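Local coordinates for glycosyl hydrolase family 62 protein (Coprinopsis cinerea, PDB 5B6T) that probably removes arabinofuranosyl side groups from arabinoxylan, acting as an alpha-L-arabinofuranosidase of glycoside hydrolase family 62, at residues Q85-A90 with M144-D149; M128-R133 with F178-I183; L152-S157 with R166-L171. All blocks are in the same frame, centred on the assembly; numbering follows the deposited sequence.

Contact 1 (Q85-A90 with M144-D149)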
loop_
_atom_site.group_PDB
_atom_site.type_symbol
_atom_site.label_atom_id
_atom_site.label_comp_id
_atom_site.label_asym_id
_atom_site.label_seq_id
_atom_site.Cartn_x
_atom_site.Cartn_y
_atom_site.Cartn_z
ATOM N N GLN A 85 -3.915 3.792 3.579
ATOM C CA GLN A 85 -2.954 4.708 2.981
ATOM C C GLN A 85 -3.075 6.013 3.730
ATOM O O GLN A 85 -4.139 6.605 3.723
ATOM C CB GLN A 85 -3.236 4.961 1.495
ATOM C CG GLN A 85 -2.200 5.901 0.876
ATOM C CD GLN A 85 -2.694 6.597 -0.365
ATOM O OE1 GLN A 85 -3.883 6.766 -0.586
ATOM N NE2 GLN A 85 -1.749 7.063 -1.160
ATOM N N VAL A 86 -1.999 6.464 4.362
ATOM C CA VAL A 86 -1.991 7.739 5.071
ATOM C C VAL A 86 -1.249 8.822 4.295
ATOM O O VAL A 86 -0.194 8.567 3.724
ATOM C CB VAL A 86 -1.391 7.608 6.510
ATOM C CG1 VAL A 86 0.096 7.255 6.494
ATOM C CG2 VAL A 86 -1.624 8.893 7.310
ATOM N N PHE A 87 -1.760 10.044 4.331
ATOM C CA PHE A 87 -1.066 11.196 3.725
ATOM C C PHE A 87 -1.668 12.475 4.278
ATOM O O PHE A 87 -2.788 12.468 4.795
ATOM C CB PHE A 87 -1.133 11.224 2.171
ATOM C CG PHE A 87 -2.528 11.204 1.619
ATOM C CD1 PHE A 87 -3.199 12.393 1.339
ATOM C CD2 PHE A 87 -3.168 10.003 1.317
ATOM C CE1 PHE A 87 -4.489 12.382 0.853
ATOM C CE2 PHE A 87 -4.473 10.002 0.831
ATOM C CZ PHE A 87 -5.101 11.189 0.557
ATOM N N TYR A 88 -0.931 13.566 4.146
ATOM C CA TYR A 88 -1.381 14.860 4.623
ATOM C C TYR A 88 -1.916 15.625 3.448
ATOM O O TYR A 88 -1.171 15.894 2.478
ATOM C CB TYR A 88 -0.202 15.606 5.250
ATOM C CG TYR A 88 -0.516 16.950 5.833
ATOM C CD1 TYR A 88 -1.249 17.073 7.015
ATOM C CD2 TYR A 88 0.001 18.082 5.266
ATOM C CE1 TYR A 88 -1.513 18.314 7.571
ATOM C CE2 TYR A 88 -0.253 19.325 5.808
ATOM C CZ TYR A 88 -1.008 19.435 6.956
ATOM O OH TYR A 88 -1.211 20.690 7.527
ATOM N N PHE A 89 -3.192 15.985 3.504
ATOM C CA PHE A 89 -3.809 16.764 2.430
ATOM C C PHE A 89 -3.639 18.228 2.778
ATOM O O PHE A 89 -4.439 18.831 3.517
ATOM C CB PHE A 89 -5.280 16.408 2.217
ATOM C CG PHE A 89 -5.848 16.993 0.961
ATOM C CD1 PHE A 89 -5.495 16.471 -0.266
ATOM C CD2 PHE A 89 -6.677 18.110 0.992
ATOM C CE1 PHE A 89 -5.965 17.015 -1.433
ATOM C CE2 PHE A 89 -7.171 18.657 -0.181
ATOM C CZ PHE A 89 -6.815 18.124 -1.388
ATOM N N ALA A 90 -2.547 18.789 2.282
ATOM C CA ALA A 90 -2.078 20.101 2.742
ATOM C C ALA A 90 -3.101 21.223 2.578
ATOM O O ALA A 90 -3.224 22.060 3.487
ATOM C CB ALA A 90 -0.760 20.431 2.072
ATOM N N MET A 144 -7.161 0.804 -2.139
ATOM C CA MET A 144 -7.503 2.155 -2.562
ATOM C C MET A 144 -6.300 3.059 -2.370
ATOM O O MET A 144 -5.717 3.085 -1.276
ATOM C CB MET A 144 -8.672 2.662 -1.704
ATOM C CG MET A 144 -9.817 1.681 -1.565
ATOM S SD MET A 144 -10.583 1.290 -3.141
ATOM C CE MET A 144 -11.665 -0.062 -2.646
ATOM N N TRP A 145 -5.957 3.818 -3.412
ATOM C CA TRP A 145 -4.760 4.657 -3.387
ATOM C C TRP A 145 -4.999 6.013 -4.025
ATOM O O TRP A 145 -5.396 6.087 -5.210
ATOM C CB TRP A 145 -3.630 3.917 -4.117
ATOM C CG TRP A 145 -2.340 4.679 -4.137
ATOM C CD1 TRP A 145 -1.964 5.662 -5.025
ATOM C CD2 TRP A 145 -1.242 4.514 -3.251
ATOM N NE1 TRP A 145 -0.733 6.130 -4.702
ATOM C CE2 TRP A 145 -0.246 5.432 -3.630
ATOM C CE3 TRP A 145 -0.999 3.674 -2.171
ATOM C CZ2 TRP A 145 0.971 5.547 -2.938
ATOM C CZ3 TRP A 145 0.184 3.801 -1.490
ATOM C CH2 TRP A 145 1.167 4.709 -1.889
ATOM N N VAL A 146 -4.719 7.078 -3.280
ATOM C CA VAL A 146 -4.814 8.458 -3.759
ATOM C C VAL A 146 -3.437 9.016 -4.083
ATOM O O VAL A 146 -2.485 8.842 -3.330
ATOM C CB VAL A 146 -5.518 9.358 -2.706
ATOM C CG1 VAL A 146 -5.388 10.839 -3.074
ATOM C CG2 VAL A 146 -6.967 8.957 -2.505
ATOM N N ILE A 147 -3.359 9.725 -5.206
ATOM C CA ILE A 147 -2.222 10.597 -5.526
ATOM C C ILE A 147 -2.764 11.820 -6.255
ATOM O O ILE A 147 -3.613 11.704 -7.147
ATOM C CB ILE A 147 -1.104 9.870 -6.313
ATOM C CG1 ILE A 147 0.018 10.838 -6.694
ATOM C CG2 ILE A 147 -1.627 9.131 -7.550
ATOM C CD1 ILE A 147 1.252 10.175 -7.229
ATOM N N CYS A 148 -2.248 12.996 -5.882
ATOM C CA CYS A 148 -2.648 14.262 -6.483
ATOM C C CYS A 148 -1.456 14.935 -7.150
ATOM O O CYS A 148 -0.321 14.781 -6.715
ATOM C CB CYS A 148 -3.200 15.205 -5.416
ATOM S SG CYS A 148 -4.463 14.438 -4.372
ATOM N N ASP A 149 -1.733 15.761 -8.157
ATOM C CA ASP A 149 -0.708 16.662 -8.671
ATOM C C ASP A 149 -1.186 18.092 -8.368
ATOM O O ASP A 149 -2.027 18.266 -7.498
ATOM C CB ASP A 149 -0.418 16.367 -10.149
ATOM C CG ASP A 149 -1.538 16.782 -11.092
ATOM O OD1 ASP A 149 -2.592 17.287 -10.684
ATOM O OD2 ASP A 149 -1.337 16.588 -12.309
#
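Gln85 lays its side-chain amide over one face of the Trp145 indole. NE2 sits 3.2 Å above the plane, over its centre, with Trp145 CD2 and CE2 the nearest ring atoms. CG follows as a CH-pi contact, 4.3 Å from the centroid of the six-membered ring of Trp145. The amide and ring planes are 27° apart. CG is anti to the backbone N (chi1 -179°). Beyond it the extended chain carries the amide to the backbone of Val146. There it makes two bonds with one residue. Gln85 OE1 accepts from Val146 N at 2.8 Å, almost straight at 176°. Gln85 NE2 donates to Val146 O at 2.9 Å, on a lone pair in the carbonyl plane.

The two strands begin adjacent blades of the five-bladed beta-propeller of this family. Their axes come no nearer than 7.9 Å, and the glutamine amide spans the gap. Trp145 lies close to the bound calcium ion; its NE1 donates to Val199 O, and Tyr200 meets it edge-to-face.

Further along, packing is apolar. Phe87 CZ meets Val146 CG1 at 3.7 Å, and the Phe87 CE2 atom touches Val146 CB. Phe89 turns the edge of its ring to the sulfur of Cys148, with CE1 4.2 Å from SG. That sulfur is in the disulfide to Cys153.

Contact 2 (M128-R133 with F178-I183)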
loop_
_atom_site.group_PDB
_atom_site.type_symbol
_atom_site.label_atom_id
_atom_site.label_comp_id
_atom_site.label_asym_id
_atom_site.label_seq_id
_atom_site.Cartn_x
_atom_site.Cartn_y
_atom_site.Cartn_z
ATOM N N MET A 128 -20.285 0.750 -5.431
ATOM C CA MET A 128 -19.315 0.272 -6.393
ATOM C C MET A 128 -19.656 0.805 -7.779
ATOM O O MET A 128 -20.761 0.587 -8.259
ATOM C CB MET A 128 -19.274 -1.241 -6.421
ATOM C CG MET A 128 -18.100 -1.797 -7.210
ATOM S SD MET A 128 -17.991 -3.592 -7.248
ATOM C CE MET A 128 -17.753 -3.956 -5.498
ATOM N N PRO A 129 -18.715 1.522 -8.418
ATOM C CA PRO A 129 -18.966 2.037 -9.754
ATOM C C PRO A 129 -19.340 0.965 -10.762
ATOM O O PRO A 129 -18.864 -0.169 -10.658
ATOM C CB PRO A 129 -17.635 2.691 -10.135
ATOM C CG PRO A 129 -17.056 3.126 -8.818
ATOM C CD PRO A 129 -17.431 2.023 -7.858
ATOM N N ALA A 130 -20.165 1.345 -11.735
ATOM C CA ALA A 130 -20.630 0.385 -12.741
ATOM C C ALA A 130 -19.490 -0.322 -13.435
ATOM O O ALA A 130 -19.546 -1.529 -13.622
ATOM C CB ALA A 130 -21.491 1.064 -13.788
ATOM N N ILE A 131 -18.441 0.400 -13.821
ATOM C CA ILE A 131 -17.359 -0.269 -14.557
ATOM C C ILE A 131 -16.684 -1.359 -13.712
ATOM O O ILE A 131 -16.168 -2.376 -14.229
ATOM C CB ILE A 131 -16.343 0.765 -15.101
ATOM C CG1 ILE A 131 -15.447 0.136 -16.154
ATOM C CG2 ILE A 131 -15.557 1.392 -13.962
ATOM C CD1 ILE A 131 -14.648 1.142 -16.951
ATOM N N ILE A 132 -16.640 -1.135 -12.401
ATOM C CA ILE A 132 -16.035 -2.110 -11.505
ATOM C C ILE A 132 -16.979 -3.301 -11.300
ATOM O O ILE A 132 -16.574 -4.451 -11.407
ATOM C CB ILE A 132 -15.577 -1.461 -10.160
ATOM C CG1 ILE A 132 -14.593 -0.331 -10.474
ATOM C CG2 ILE A 132 -14.928 -2.505 -9.261
ATOM C CD1 ILE A 132 -13.993 0.359 -9.262
ATOM N N ARG A 133 -18.262 -3.034 -11.050
ATOM C CA ARG A 133 -19.236 -4.103 -10.967
ATOM C C ARG A 133 -19.224 -4.957 -12.235
ATOM O O ARG A 133 -19.402 -6.191 -12.197
ATOM C CB ARG A 133 -20.645 -3.545 -10.830
ATOM C CG ARG A 133 -20.903 -2.759 -9.556
ATOM C CD ARG A 133 -22.398 -2.573 -9.235
ATOM N NE ARG A 133 -23.218 -2.208 -10.367
ATOM C CZ ARG A 133 -23.489 -0.970 -10.775
ATOM N NH1 ARG A 133 -22.990 0.114 -10.163
ATOM N NH2 ARG A 133 -24.260 -0.817 -11.839
ATOM N N PHE A 178 -15.223 12.476 -7.198
ATOM C CA PHE A 178 -14.547 11.465 -7.993
ATOM C C PHE A 178 -15.462 10.928 -9.067
ATOM O O PHE A 178 -16.592 10.532 -8.797
ATOM C CB PHE A 178 -13.975 10.327 -7.133
ATOM C CG PHE A 178 -12.636 10.642 -6.562
ATOM C CD1 PHE A 178 -11.526 10.775 -7.391
ATOM C CD2 PHE A 178 -12.477 10.834 -5.207
ATOM C CE1 PHE A 178 -10.292 11.056 -6.856
ATOM C CE2 PHE A 178 -11.228 11.128 -4.665
ATOM C CZ PHE A 178 -10.136 11.240 -5.486
ATOM N N ASN A 179 -14.943 10.914 -10.296
ATOM C CA ASN A 179 -15.754 10.560 -11.448
ATOM C C ASN A 179 -15.817 9.068 -11.667
ATOM O O ASN A 179 -15.304 8.276 -10.850
ATOM C CB ASN A 179 -15.283 11.311 -12.698
ATOM C CG ASN A 179 -13.912 10.900 -13.168
ATOM O OD1 ASN A 179 -13.202 10.114 -12.535
ATOM N ND2 ASN A 179 -13.504 11.475 -14.292
ATOM N N GLU A 180 -16.467 8.650 -12.750
ATOM C CA GLU A 180 -16.542 7.234 -13.042
ATOM C C GLU A 180 -15.125 6.749 -13.351
ATOM O O GLU A 180 -14.409 7.364 -14.132
ATOM C CB GLU A 180 -17.459 6.968 -14.244
ATOM C CG GLU A 180 -17.602 5.482 -14.611
ATOM C CD GLU A 180 -18.422 4.626 -13.627
ATOM O OE1 GLU A 180 -19.002 5.218 -12.651
ATOM O OE2 GLU A 180 -18.495 3.357 -13.845
ATOM N N PRO A 181 -14.683 5.637 -12.732
ATOM C CA PRO A 181 -13.325 5.202 -13.077
ATOM C C PRO A 181 -13.149 4.771 -14.524
ATOM O O PRO A 181 -14.100 4.306 -15.161
ATOM C CB PRO A 181 -13.073 4.004 -12.151
ATOM C CG PRO A 181 -14.199 3.988 -11.184
ATOM C CD PRO A 181 -15.335 4.716 -11.794
ATOM N N VAL A 182 -11.922 4.928 -15.030
ATOM C CA VAL A 182 -11.493 4.278 -16.283
ATOM C C VAL A 182 -10.606 3.094 -15.895
ATOM O O VAL A 182 -10.139 3.001 -14.762
ATOM C CB VAL A 182 -10.747 5.236 -17.254
ATOM C CG1 VAL A 182 -11.676 6.379 -17.669
ATOM C CG2 VAL A 182 -9.451 5.745 -16.648
ATOM N N ILE A 183 -10.399 2.174 -16.812
ATOM C CA ILE A 183 -9.433 1.089 -16.609
ATOM C C ILE A 183 -8.078 1.673 -17.003
ATOM O O ILE A 183 -7.816 1.987 -18.185
ATOM C CB ILE A 183 -9.802 -0.193 -17.413
ATOM C CG1 ILE A 183 -11.067 -0.832 -16.800
ATOM C CG2 ILE A 183 -8.634 -1.177 -17.363
ATOM C CD1 ILE A 183 -11.765 -1.902 -17.622
HETATM O O HOH W 1 -21.263 3.976 -11.859
#
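A water molecule donates to Glu180 OE1 at 2.7 Å and accepts from Ala130 N, joining the carboxylate to the start of helix 130-135. The other oxygen, Glu180 OE2, accepts directly from Ile131 N at 3.0 Å, with an N-H...O angle of 161°. Glu180 CG is anti to its backbone N, and the bend at chi2 (71°) turns CD toward the helix. The acid thus holds two amides of the first helical turn, one through water. The positive end of the helix dipole would probably stabilise its negative charge.

Pro129 is the N-cap residue. Its ring crosses that of Pro181 at about a right angle, and Pro129 CB lies only 3.5 Å from Pro181 CD, tighter than usual. The short helix belongs to the connection between two propeller blades. Here it packs on the chain entering strand 182-186, the outermost strand of the blade that begins with strand 142-148.

Ile131 covers the carbonyl of Pro181: its CG2 is 3.5 Å from Pro181 O and also rests against Glu180 OE2. CG1 is anti to the backbone N (chi1 -165°), and CD1 beyond it reaches Ile183 CG1 at 4.1 Å. An alanine at Ile131 would keep the backbone hydrogen bond to Glu180 but would probably open a gap beside Pro181 and leave Ile183 CG1 without this neighbour. Ile132 CD1 meets Pro181 CG, the two side chains crossing at about a right angle. Ile132 also touches Trp141 and Tyr165.

Contact 3 (L152-S157 with R166-L171)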
loop_
_atom_site.group_PDB
_atom_site.type_symbol
_atom_site.label_atom_id
_atom_site.label_comp_id
_atom_site.label_asym_id
_atom_site.label_seq_id
_atom_site.Cartn_x
_atom_site.Cartn_y
_atom_site.Cartn_z
ATOM N N LEU A 152 -5.249 17.983 -10.039
ATOM C CA LEU A 152 -6.172 16.854 -9.891
ATOM C C LEU A 152 -5.768 15.910 -8.788
ATOM O O LEU A 152 -4.596 15.805 -8.460
ATOM C CB LEU A 152 -6.172 16.011 -11.169
ATOM C CG LEU A 152 -6.651 16.690 -12.447
ATOM C CD1 LEU A 152 -6.414 15.780 -13.655
ATOM C CD2 LEU A 152 -8.111 17.091 -12.315
ATOM N N CYS A 153 -6.768 15.205 -8.245
ATOM C CA CYS A 153 -6.576 14.058 -7.385
ATOM C C CYS A 153 -7.058 12.820 -8.097
ATOM O O CYS A 153 -8.067 12.870 -8.815
ATOM C CB CYS A 153 -7.361 14.227 -6.087
ATOM S SG CYS A 153 -6.811 15.670 -5.156
ATOM N N HIS A 154 -6.301 11.737 -7.940
ATOM C CA HIS A 154 -6.604 10.460 -8.570
ATOM C C HIS A 154 -6.827 9.402 -7.506
ATOM O O HIS A 154 -6.106 9.371 -6.504
ATOM C CB HIS A 154 -5.453 10.019 -9.511
ATOM C CG HIS A 154 -5.147 11.031 -10.581
ATOM N ND1 HIS A 154 -5.663 10.937 -11.852
ATOM C CD2 HIS A 154 -4.394 12.150 -10.562
ATOM C CE1 HIS A 154 -5.252 11.975 -12.565
ATOM N NE2 HIS A 154 -4.457 12.707 -11.810
ATOM N N LEU A 155 -7.782 8.531 -7.756
ATOM C CA LEU A 155 -8.089 7.446 -6.846
ATOM C C LEU A 155 -8.006 6.130 -7.614
ATOM O O LEU A 155 -8.805 5.858 -8.534
ATOM C CB LEU A 155 -9.483 7.656 -6.236
ATOM C CG LEU A 155 -10.018 6.517 -5.348
ATOM C CD1 LEU A 155 -9.116 6.261 -4.146
ATOM C CD2 LEU A 155 -11.432 6.799 -4.882
ATOM N N PHE A 156 -6.999 5.345 -7.269
ATOM C CA PHE A 156 -6.781 4.047 -7.872
ATOM C C PHE A 156 -7.358 2.944 -7.000
ATOM O O PHE A 156 -7.385 3.034 -5.778
ATOM C CB PHE A 156 -5.279 3.772 -8.051
ATOM C CG PHE A 156 -4.608 4.637 -9.088
ATOM C CD1 PHE A 156 -4.144 5.937 -8.792
ATOM C CD2 PHE A 156 -4.432 4.149 -10.359
ATOM C CE1 PHE A 156 -3.517 6.694 -9.771
ATOM C CE2 PHE A 156 -3.801 4.903 -11.319
ATOM C CZ PHE A 156 -3.344 6.169 -11.027
ATOM N N SER A 157 -7.740 1.847 -7.637
ATOM C CA SER A 157 -8.226 0.670 -6.946
ATOM C C SER A 157 -8.101 -0.558 -7.865
ATOM O O SER A 157 -7.978 -0.440 -9.096
ATOM C CB SER A 157 -9.674 0.909 -6.466
ATOM O OG SER A 157 -10.591 0.979 -7.545
ATOM N N ARG A 166 -8.974 3.888 -12.207
ATOM C CA ARG A 166 -8.579 5.239 -11.814
ATOM C C ARG A 166 -9.725 6.249 -12.025
ATOM O O ARG A 166 -10.240 6.358 -13.146
ATOM C CB ARG A 166 -7.368 5.677 -12.617
ATOM C CG ARG A 166 -6.767 7.012 -12.192
ATOM C CD ARG A 166 -5.734 7.586 -13.142
ATOM N NE ARG A 166 -6.286 7.810 -14.485
ATOM C CZ ARG A 166 -7.029 8.854 -14.831
ATOM N NH1 ARG A 166 -7.313 9.798 -13.964
ATOM N NH2 ARG A 166 -7.492 8.942 -16.064
ATOM N N SER A 167 -10.125 6.930 -10.945
ATOM C CA SER A 167 -11.042 8.082 -11.001
ATOM C C SER A 167 -10.255 9.328 -10.718
ATOM O O SER A 167 -9.144 9.291 -10.151
ATOM C CB SER A 167 -12.161 7.973 -9.962
ATOM O OG SER A 167 -13.059 6.917 -10.271
ATOM N N GLN A 168 -10.830 10.465 -11.094
ATOM C CA GLN A 168 -10.217 11.732 -10.727
ATOM C C GLN A 168 -11.227 12.760 -10.289
ATOM O O GLN A 168 -12.416 12.647 -10.607
ATOM C CB GLN A 168 -9.368 12.252 -11.887
ATOM C CG GLN A 168 -10.150 12.390 -13.191
ATOM C CD GLN A 168 -9.282 12.953 -14.285
ATOM O OE1 GLN A 168 -8.241 12.366 -14.651
ATOM N NE2 GLN A 168 -9.687 14.112 -14.817
ATOM N N THR A 169 -10.739 13.730 -9.510
ATOM C CA THR A 169 -11.500 14.893 -9.108
ATOM C C THR A 169 -10.551 16.086 -9.009
ATOM O O THR A 169 -9.354 15.907 -9.101
ATOM C CB THR A 169 -12.248 14.667 -7.761
ATOM O OG1 THR A 169 -13.224 15.692 -7.553
ATOM C CG2 THR A 169 -11.318 14.652 -6.582
ATOM N N SER A 170 -11.068 17.305 -8.880
ATOM C CA SER A 170 -10.178 18.445 -8.692
ATOM C C SER A 170 -9.548 18.464 -7.309
ATOM O O SER A 170 -10.130 17.995 -6.323
ATOM C CB SER A 170 -10.888 19.778 -8.937
ATOM O OG SER A 170 -11.873 19.940 -7.952
ATOM N N LEU A 171 -8.365 19.065 -7.223
ATOM C CA LEU A 171 -7.739 19.300 -5.931
ATOM C C LEU A 171 -8.655 20.064 -4.961
ATOM O O LEU A 171 -8.684 19.752 -3.776
ATOM C CB LEU A 171 -6.387 20.014 -6.126
ATOM C CG LEU A 171 -5.424 20.153 -4.955
ATOM C CD1 LEU A 171 -4.851 18.815 -4.569
ATOM C CD2 LEU A 171 -4.299 21.084 -5.364
#
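Arg166 runs beside Phe156 and then past His154, pointing the same way as both. Its CB touches Phe156 CE2 at 3.9 Å. CG lies 3.7 Å above the Phe156 ring plane, offset toward the rim, in a CH-pi contact. CD meets Phe156 CZ at 3.5 Å and also nears His154 ND1. The bend at chi3 (59°) turns NE off the line of the chain, and the guanidinium beyond it lies beside the imidazole. At the tip, Arg166 NH1 donates to His154 ND1 at 2.9 Å, in the imidazole plane but with a bent N-H...N angle of 134°. The same nitrogen donates to Gln168 OE1 at 2.8 Å, on a lone pair. NH1 thus links the two residues of the His154-Gln168 pair. Leu152 CD1 then lies against Gln168 NE2.

The backbones form antiparallel hydrogen-bonded pairs at Cys153-Thr169 and Leu155-Ser167, with two bonds each. On the face opposite His154, Cys153 SG packs against Leu171 CD1 at 3.8 Å, and Ser167 OG bonds Tyr125 OH.

The two strands form a beta hairpin at the middle of a four-stranded propeller blade: 152-158 is flanked by 142-148, and 163-170 by 182-186.

Overall arrangement
After strand 7-9, which joins the sheet of the C-terminal strands, the chain forms the sheets 25-70 and 82-123. Strand 82-89 waits for contact 1, which strand 142-148 closes after 53 intervening residues. Before that, 128-133 has opened contact 2, so contacts 1 and 2 cross along the chain. Contact 3 follows contact 1 in series: eight residues, including the hairpin turn, separate its segments. It nests inside the longer loop that contact 2 closes at 178-183. Contact 1 joins one blade to the next, contact 3 pairs the two middle strands of that next blade, and contact 2 ties the helix between blades to the chain leading into that blade's outermost strand.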